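Local coordinates for superoxide dismutase [Fe] (Aquifex pyrophilus, PDB 1COJ), which converts superoxide into hydrogen peroxide and molecular oxygen at a single iron ion in each subunit of a homotetramer, at residues Gly86-Gly91 with Asp182-Asn187; Arg126-Leu131 with Asp146-Tyr151. All coordinates share one frame; numbering follows the deposited sequence.

Contact 1: residues Gly86-Gly91 with Asp182-Asn187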
ATOM      1  N   GLY A  86     -21.747  -1.548  16.656  1.00 10.77           N
ATOM      2  CA  GLY A  86     -22.683  -0.632  17.280  1.00 11.26           C
ATOM      3  C   GLY A  86     -23.931  -0.281  16.495  1.00 11.51           C
ATOM      4  O   GLY A  86     -24.916   0.182  17.071  1.00 12.59           O
ATOM      5  N   MET A  87     -23.914  -0.512  15.190  1.00 10.22           N
ATOM      6  CA  MET A  87     -25.077  -0.188  14.382  1.00 12.15           C
ATOM      7  C   MET A  87     -25.872  -1.409  13.929  1.00 11.74           C
ATOM      8  O   MET A  87     -26.702  -1.303  13.027  1.00 13.12           O
ATOM      9  CB  MET A  87     -24.676   0.662  13.172  1.00 11.99           C
ATOM     10  CG  MET A  87     -23.803  -0.052  12.149  1.00 13.43           C
ATOM     11  SD  MET A  87     -23.464   0.972  10.714  1.00 13.68           S
ATOM     12  CE  MET A  87     -25.008   0.848   9.849  1.00 14.06           C
ATOM     13  N   LEU A  88     -25.629  -2.559  14.554  1.00 13.97           N
ATOM     14  CA  LEU A  88     -26.340  -3.787  14.202  1.00 15.34           C
ATOM     15  C   LEU A  88     -27.276  -4.254  15.320  1.00 16.80           C
ATOM     16  O   LEU A  88     -26.871  -4.350  16.481  1.00 19.85           O
ATOM     17  CB  LEU A  88     -25.349  -4.904  13.854  1.00 13.74           C
ATOM     18  CG  LEU A  88     -24.517  -4.713  12.581  1.00 14.22           C
ATOM     19  CD1 LEU A  88     -23.390  -5.726  12.542  1.00 15.18           C
ATOM     20  CD2 LEU A  88     -25.396  -4.833  11.344  1.00 13.79           C
ATOM     21  N   THR A  89     -28.540  -4.492  14.969  1.00 18.14           N
ATOM     22  CA  THR A  89     -29.552  -4.980  15.912  1.00 19.80           C
ATOM     23  C   THR A  89     -30.332  -6.060  15.185  1.00 18.92           C
ATOM     24  O   THR A  89     -30.597  -5.923  13.990  1.00 17.36           O
ATOM     25  CB  THR A  89     -30.555  -3.870  16.350  1.00 21.78           C
ATOM     26  OG1 THR A  89     -29.868  -2.624  16.459  1.00 33.01           O
ATOM     27  CG2 THR A  89     -31.133  -4.162  17.679  1.00 21.63           C
ATOM     28  N   PRO A  90     -30.712  -7.145  15.888  1.00 19.29           N
ATOM     29  CA  PRO A  90     -31.464  -8.235  15.258  1.00 18.27           C
ATOM     30  C   PRO A  90     -32.722  -7.774  14.521  1.00 18.92           C
ATOM     31  O   PRO A  90     -33.629  -7.198  15.114  1.00 19.65           O
ATOM     32  CB  PRO A  90     -31.783  -9.167  16.437  1.00 19.34           C
ATOM     33  CG  PRO A  90     -31.650  -8.281  17.653  1.00 21.78           C
ATOM     34  CD  PRO A  90     -30.449  -7.454  17.303  1.00 18.67           C
ATOM     35  N   GLY A  91     -32.731  -7.977  13.209  1.00 17.87           N
ATOM     36  CA  GLY A  91     -33.860  -7.591  12.387  1.00 18.00           C
ATOM     37  C   GLY A  91     -33.913  -6.119  12.032  1.00 19.77           C
ATOM     38  O   GLY A  91     -34.791  -5.702  11.281  1.00 21.12           O
ATOM     39  N   ASP A 182     -26.393  -8.181   1.914  1.00 13.45           N
ATOM     40  CA  ASP A 182     -27.844  -8.099   2.060  1.00 13.55           C
ATOM     41  C   ASP A 182     -28.222  -8.287   3.527  1.00 13.12           C
ATOM     42  O   ASP A 182     -29.056  -7.551   4.057  1.00 14.89           O
ATOM     43  CB  ASP A 182     -28.547  -9.165   1.209  1.00 17.94           C
ATOM     44  CG  ASP A 182     -28.428  -8.901  -0.282  1.00 23.28           C
ATOM     45  OD1 ASP A 182     -28.323  -7.722  -0.677  1.00 26.10           O
ATOM     46  OD2 ASP A 182     -28.446  -9.877  -1.064  1.00 27.84           O
ATOM     47  N   ALA A 183     -27.592  -9.258   4.183  1.00 13.15           N
ATOM     48  CA  ALA A 183     -27.861  -9.535   5.590  1.00 12.95           C
ATOM     49  C   ALA A 183     -27.511  -8.323   6.450  1.00 14.41           C
ATOM     50  O   ALA A 183     -28.248  -7.982   7.371  1.00 14.96           O
ATOM     51  CB  ALA A 183     -27.089 -10.766   6.050  1.00 11.52           C
ATOM     52  N   PHE A 184     -26.411  -7.648   6.119  1.00 13.24           N
ATOM     53  CA  PHE A 184     -25.993  -6.460   6.863  1.00 12.99           C
ATOM     54  C   PHE A 184     -27.104  -5.405   6.825  1.00 13.15           C
ATOM     55  O   PHE A 184     -27.468  -4.828   7.856  1.00 10.81           O
ATOM     56  CB  PHE A 184     -24.692  -5.878   6.287  1.00 13.11           C
ATOM     57  CG  PHE A 184     -24.276  -4.585   6.934  1.00 12.20           C
ATOM     58  CD1 PHE A 184     -23.468  -4.587   8.066  1.00 13.33           C
ATOM     59  CD2 PHE A 184     -24.713  -3.363   6.425  1.00 12.69           C
ATOM     60  CE1 PHE A 184     -23.108  -3.390   8.686  1.00 12.94           C
ATOM     61  CE2 PHE A 184     -24.358  -2.165   7.037  1.00 11.94           C
ATOM     62  CZ  PHE A 184     -23.553  -2.181   8.169  1.00 10.52           C
ATOM     63  N   PHE A 185     -27.642  -5.156   5.636  1.00 14.65           N
ATOM     64  CA  PHE A 185     -28.714  -4.180   5.483  1.00 16.98           C
ATOM     65  C   PHE A 185     -29.986  -4.531   6.258  1.00 17.55           C
ATOM     66  O   PHE A 185     -30.726  -3.637   6.669  1.00 18.69           O
ATOM     67  CB  PHE A 185     -29.024  -3.955   4.005  1.00 19.23           C
ATOM     68  CG  PHE A 185     -28.082  -2.993   3.335  1.00 24.05           C
ATOM     69  CD1 PHE A 185     -28.308  -1.621   3.410  1.00 25.78           C
ATOM     70  CD2 PHE A 185     -26.959  -3.450   2.655  1.00 25.20           C
ATOM     71  CE1 PHE A 185     -27.427  -0.716   2.818  1.00 25.83           C
ATOM     72  CE2 PHE A 185     -26.070  -2.554   2.060  1.00 25.92           C
ATOM     73  CZ  PHE A 185     -26.304  -1.186   2.143  1.00 25.23           C
ATOM     74  N   LYS A 186     -30.225  -5.823   6.477  1.00 17.70           N
ATOM     75  CA  LYS A 186     -31.409  -6.272   7.213  1.00 19.08           C
ATOM     76  C   LYS A 186     -31.304  -6.003   8.709  1.00 18.07           C
ATOM     77  O   LYS A 186     -32.318  -5.988   9.410  1.00 19.74           O
ATOM     78  CB  LYS A 186     -31.643  -7.776   7.029  1.00 20.17           C
ATOM     79  CG  LYS A 186     -32.080  -8.216   5.656  1.00 28.50           C
ATOM     80  CD  LYS A 186     -32.620  -9.638   5.729  1.00 34.73           C
ATOM     81  CE  LYS A 186     -32.873 -10.230   4.351  1.00 39.39           C
ATOM     82  NZ  LYS A 186     -31.606 -10.563   3.638  1.00 43.08           N
ATOM     83  N   ASN A 187     -30.092  -5.793   9.209  1.00 15.10           N
ATOM     84  CA  ASN A 187     -29.908  -5.569  10.634  1.00 14.85           C
ATOM     85  C   ASN A 187     -29.449  -4.174  11.033  1.00 15.73           C
ATOM     86  O   ASN A 187     -28.979  -3.978  12.156  1.00 18.27           O
ATOM     87  CB  ASN A 187     -28.938  -6.608  11.199  1.00 13.94           C
ATOM     88  CG  ASN A 187     -29.469  -8.015  11.079  1.00 13.46           C
ATOM     89  OD1 ASN A 187     -29.155  -8.740  10.145  1.00 15.71           O
ATOM     90  ND2 ASN A 187     -30.267  -8.412  12.042  1.00 10.32           N
TER
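Chi1 of 175° sets F184 CG anti to its backbone N and chi1 of -67° sets L88 CG beside its own N, anti to the carbonyl carbon, and the two side chains meet with L88 CD2 3.8 Å from F184 CE1. They cross at about a right angle. M87 comes to the far end of the same ring. Its chain bends at chi3, which brings CE to 3.8 Å from F184 CZ, and SD lies at the ring edge, 5.4 Å from the centroid of F184, as a Met-aromatic contact. I160 and I162 of strand 157-163 add to the apolar packing on the phenylalanine.

Beside this patch the backbones are tied together. T89 N donates to N187 O over 2.9 Å at 169°, and the same oxygen takes a CA-H contact from L88 (CA to O 3.3 Å). N187 CB rests 4.0 Å from L88 CD2. The loop leaving helix 63-86 of the alpha-hairpin domain is thus fastened to helix 177-186 and N187 in the C-terminal domain, an interdomain contact of the iron/manganese superoxide dismutase fold.

Contact 2: residues Arg126-Leu131 with Asp146-Tyr151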
ATOM      1  N   ARG A 126     -11.475  -4.260  -0.662  1.00  6.63           N
ATOM      2  CA  ARG A 126     -10.904  -5.340   0.122  1.00  7.21           C
ATOM      3  C   ARG A 126     -10.936  -5.197   1.636  1.00  7.23           C
ATOM      4  O   ARG A 126     -10.602  -6.150   2.345  1.00  9.78           O
ATOM      5  CB  ARG A 126      -9.473  -5.585  -0.358  1.00  5.56           C
ATOM      6  CG  ARG A 126      -9.397  -5.783  -1.869  1.00  6.91           C
ATOM      7  CD  ARG A 126      -7.982  -5.683  -2.425  1.00  7.76           C
ATOM      8  NE  ARG A 126      -8.007  -5.738  -3.887  1.00  8.63           N
ATOM      9  CZ  ARG A 126      -6.965  -5.492  -4.678  1.00  8.50           C
ATOM     10  NH1 ARG A 126      -5.786  -5.169  -4.166  1.00  6.31           N
ATOM     11  NH2 ARG A 126      -7.110  -5.560  -5.993  1.00  6.98           N
ATOM     12  N   GLY A 127     -11.341  -4.030   2.127  1.00  7.57           N
ATOM     13  CA  GLY A 127     -11.382  -3.811   3.561  1.00  7.68           C
ATOM     14  C   GLY A 127     -12.690  -3.323   4.153  1.00  8.10           C
ATOM     15  O   GLY A 127     -13.243  -3.966   5.053  1.00  8.11           O
ATOM     16  N   TRP A 128     -13.164  -2.168   3.690  1.00  9.22           N
ATOM     17  CA  TRP A 128     -14.402  -1.569   4.198  1.00  9.07           C
ATOM     18  C   TRP A 128     -15.093  -0.725   3.131  1.00  8.29           C
ATOM     19  O   TRP A 128     -14.471  -0.314   2.153  1.00  9.34           O
ATOM     20  CB  TRP A 128     -14.103  -0.622   5.379  1.00  7.78           C
ATOM     21  CG  TRP A 128     -13.385  -1.229   6.549  1.00  8.49           C
ATOM     22  CD1 TRP A 128     -12.046  -1.454   6.657  1.00  9.16           C
ATOM     23  CD2 TRP A 128     -13.967  -1.686   7.778  1.00  8.52           C
ATOM     24  NE1 TRP A 128     -11.759  -2.025   7.867  1.00  8.90           N
ATOM     25  CE2 TRP A 128     -12.924  -2.177   8.580  1.00  8.29           C
ATOM     26  CE3 TRP A 128     -15.277  -1.723   8.275  1.00  8.57           C
ATOM     27  CZ2 TRP A 128     -13.135  -2.700   9.865  1.00  9.01           C
ATOM     28  CZ3 TRP A 128     -15.495  -2.244   9.555  1.00  7.44           C
ATOM     29  CH2 TRP A 128     -14.429  -2.723  10.331  1.00  8.29           C
ATOM     30  N   ALA A 129     -16.371  -0.452   3.348  1.00  6.42           N
ATOM     31  CA  ALA A 129     -17.163   0.404   2.473  1.00  9.13           C
ATOM     32  C   ALA A 129     -17.837   1.348   3.464  1.00 11.28           C
ATOM     33  O   ALA A 129     -18.512   0.900   4.398  1.00 13.86           O
ATOM     34  CB  ALA A 129     -18.196  -0.399   1.703  1.00  8.12           C
ATOM     35  N   ILE A 130     -17.604   2.647   3.305  1.00 10.90           N
ATOM     36  CA  ILE A 130     -18.157   3.637   4.219  1.00 10.25           C
ATOM     37  C   ILE A 130     -18.991   4.735   3.568  1.00 11.12           C
ATOM     38  O   ILE A 130     -18.643   5.234   2.497  1.00  9.93           O
ATOM     39  CB  ILE A 130     -17.013   4.334   5.008  1.00 10.61           C
ATOM     40  CG1 ILE A 130     -16.212   3.303   5.805  1.00 12.26           C
ATOM     41  CG2 ILE A 130     -17.576   5.388   5.957  1.00 10.51           C
ATOM     42  CD1 ILE A 130     -15.001   3.872   6.526  1.00 14.50           C
ATOM     43  N   LEU A 131     -20.130   5.050   4.181  1.00  9.24           N
ATOM     44  CA  LEU A 131     -20.970   6.155   3.727  1.00 10.40           C
ATOM     45  C   LEU A 131     -20.750   7.183   4.823  1.00  9.24           C
ATOM     46  O   LEU A 131     -21.005   6.897   5.998  1.00 10.95           O
ATOM     47  CB  LEU A 131     -22.462   5.793   3.683  1.00 10.83           C
ATOM     48  CG  LEU A 131     -23.373   7.007   3.410  1.00 13.34           C
ATOM     49  CD1 LEU A 131     -23.162   7.533   1.992  1.00 11.00           C
ATOM     50  CD2 LEU A 131     -24.833   6.650   3.616  1.00 13.11           C
ATOM     51  N   ASP A 146      -9.156  -0.411   1.358  1.00  7.53           N
ATOM     52  CA  ASP A 146      -8.594  -1.731   1.090  1.00  8.51           C
ATOM     53  C   ASP A 146      -8.061  -2.394   2.359  1.00  8.51           C
ATOM     54  O   ASP A 146      -7.704  -3.574   2.352  1.00  9.09           O
ATOM     55  CB  ASP A 146      -7.508  -1.668   0.015  1.00  8.35           C
ATOM     56  CG  ASP A 146      -8.036  -2.007  -1.365  1.00  7.11           C
ATOM     57  OD1 ASP A 146      -7.235  -2.024  -2.314  1.00  8.01           O
ATOM     58  OD2 ASP A 146      -9.252  -2.266  -1.504  1.00  6.76           O
ATOM     59  N   ALA A 147      -8.027  -1.624   3.443  1.00  8.16           N
ATOM     60  CA  ALA A 147      -7.563  -2.088   4.752  1.00  7.68           C
ATOM     61  C   ALA A 147      -8.021  -1.043   5.767  1.00  7.19           C
ATOM     62  O   ALA A 147      -8.552  -0.006   5.385  1.00  7.79           O
ATOM     63  CB  ALA A 147      -6.038  -2.228   4.770  1.00  8.50           C
ATOM     64  N   HIS A 148      -7.812  -1.296   7.056  1.00  6.69           N
ATOM     65  CA  HIS A 148      -8.232  -0.345   8.087  1.00  7.41           C
ATOM     66  C   HIS A 148      -7.641   1.047   7.876  1.00  7.70           C
ATOM     67  O   HIS A 148      -8.297   2.049   8.155  1.00  7.33           O
ATOM     68  CB  HIS A 148      -7.815  -0.822   9.486  1.00  8.12           C
ATOM     69  CG  HIS A 148      -8.253  -2.214   9.820  1.00 10.72           C
ATOM     70  ND1 HIS A 148      -9.519  -2.686   9.562  1.00 10.67           N
ATOM     71  CD2 HIS A 148      -7.589  -3.235  10.423  1.00  9.96           C
ATOM     72  CE1 HIS A 148      -9.622  -3.936   9.979  1.00  9.93           C
ATOM     73  NE2 HIS A 148      -8.461  -4.291  10.506  1.00 10.39           N
ATOM     74  N   ASN A 149      -6.415   1.095   7.358  1.00  8.62           N
ATOM     75  CA  ASN A 149      -5.695   2.353   7.155  1.00  8.66           C
ATOM     76  C   ASN A 149      -5.240   2.639   5.721  1.00  9.60           C
ATOM     77  O   ASN A 149      -4.233   3.324   5.505  1.00  8.55           O
ATOM     78  CB  ASN A 149      -4.481   2.401   8.098  1.00  7.43           C
ATOM     79  CG  ASN A 149      -3.463   1.272   7.836  1.00  9.54           C
ATOM     80  OD1 ASN A 149      -2.379   1.266   8.409  1.00  9.32           O
ATOM     81  ND2 ASN A 149      -3.803   0.340   6.964  1.00  8.68           N
ATOM     82  N   VAL A 150      -5.974   2.133   4.737  1.00  7.96           N
ATOM     83  CA  VAL A 150      -5.604   2.360   3.344  1.00  8.67           C
ATOM     84  C   VAL A 150      -6.789   2.881   2.538  1.00  8.18           C
ATOM     85  O   VAL A 150      -7.783   2.173   2.362  1.00  6.84           O
ATOM     86  CB  VAL A 150      -5.028   1.078   2.680  1.00  8.26           C
ATOM     87  CG1 VAL A 150      -4.752   1.319   1.204  1.00  7.96           C
ATOM     88  CG2 VAL A 150      -3.747   0.654   3.381  1.00  7.44           C
ATOM     89  N   TYR A 151      -6.647   4.115   2.047  1.00  6.88           N
ATOM     90  CA  TYR A 151      -7.635   4.848   1.234  1.00  8.29           C
ATOM     91  C   TYR A 151      -8.668   5.653   2.027  1.00  7.76           C
ATOM     92  O   TYR A 151      -9.617   6.202   1.455  1.00  7.72           O
ATOM     93  CB  TYR A 151      -8.323   3.942   0.196  1.00  7.58           C
ATOM     94  CG  TYR A 151      -7.362   3.250  -0.760  1.00  8.35           C
ATOM     95  CD1 TYR A 151      -7.682   2.013  -1.328  1.00  8.98           C
ATOM     96  CD2 TYR A 151      -6.123   3.818  -1.075  1.00  7.62           C
ATOM     97  CE1 TYR A 151      -6.786   1.356  -2.182  1.00  8.09           C
ATOM     98  CE2 TYR A 151      -5.223   3.176  -1.925  1.00  8.32           C
ATOM     99  CZ  TYR A 151      -5.553   1.943  -2.472  1.00 10.88           C
ATOM    100  OH  TYR A 151      -4.642   1.277  -3.269  1.00 13.15           O
TER
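W128 and H148 meet rim to rim, neither ring over the face of the other: their planes stand at 52°, and the indole N-H reaches the imidazole at its edge. Elsewhere around these rings, Y165 stacks on H148, Y35 meets H148 edge-to-face, and the iron ligand H81 meets W128 edge-to-face. The setting is a classic beta bulge, in which G127 and W128 both face L145 at the start of strand 128-134; H148 lies in the type I turn A147-V150 that follows the partner strand 139-145.

The bond from W128 NE1 to H148 ND1 is 2.9 Å long, with 153° at the hydrogen, and lies close to both ring planes. On its other side H148 NE2 is hydrogen-bonded to Y35 OH, which together with the indole fixes the rotation of the imidazole. A leucine at W128 would probably leave H148 ND1 without its donor and open a gap beside the iron ligands H81 and D163.

G127 passes close to the D146-A147 backbone, and a beta carbon on it would run into A147 N. R126 lays its extended chain beside the D146 carboxylate, CG 3.5 Å from OD2. The guanidinium and carboxylate planes are nearly parallel, yet R126 NH1 to D146 OD1 is a long salt bridge of 3.9 Å, with no N-H aimed at the oxygen. The stronger partners belong to a second subunit: R65 there for D146 OD1, the carbonyl of Q59 for R126 NH2. Within the chain, R126 N donates to D146 OD2 over 3.1 Å, meeting it on the anti side, 32° out of the carboxylate plane.

In the fold
The two contacts do not touch: their centres are 19 Å apart and their nearest atoms about 7 Å. Contact 2 brings the side chain of W128 to about 4 Å from the iron and equally near those of H81 and D163, so it belongs to the immediate surroundings of the metal. Contact 1 stands further back. The side chain of L88 is about 10 Å from the bound iron. It lies about 7 Å from that of the iron ligand H27, and the side chain of F184 about 7 Å from that of D163. Strand 157-163 runs beside both, with F184 of contact 1 and W128 of contact 2 packing against it. Contact 2 also reaches neighbouring subunits; none touches contact 1.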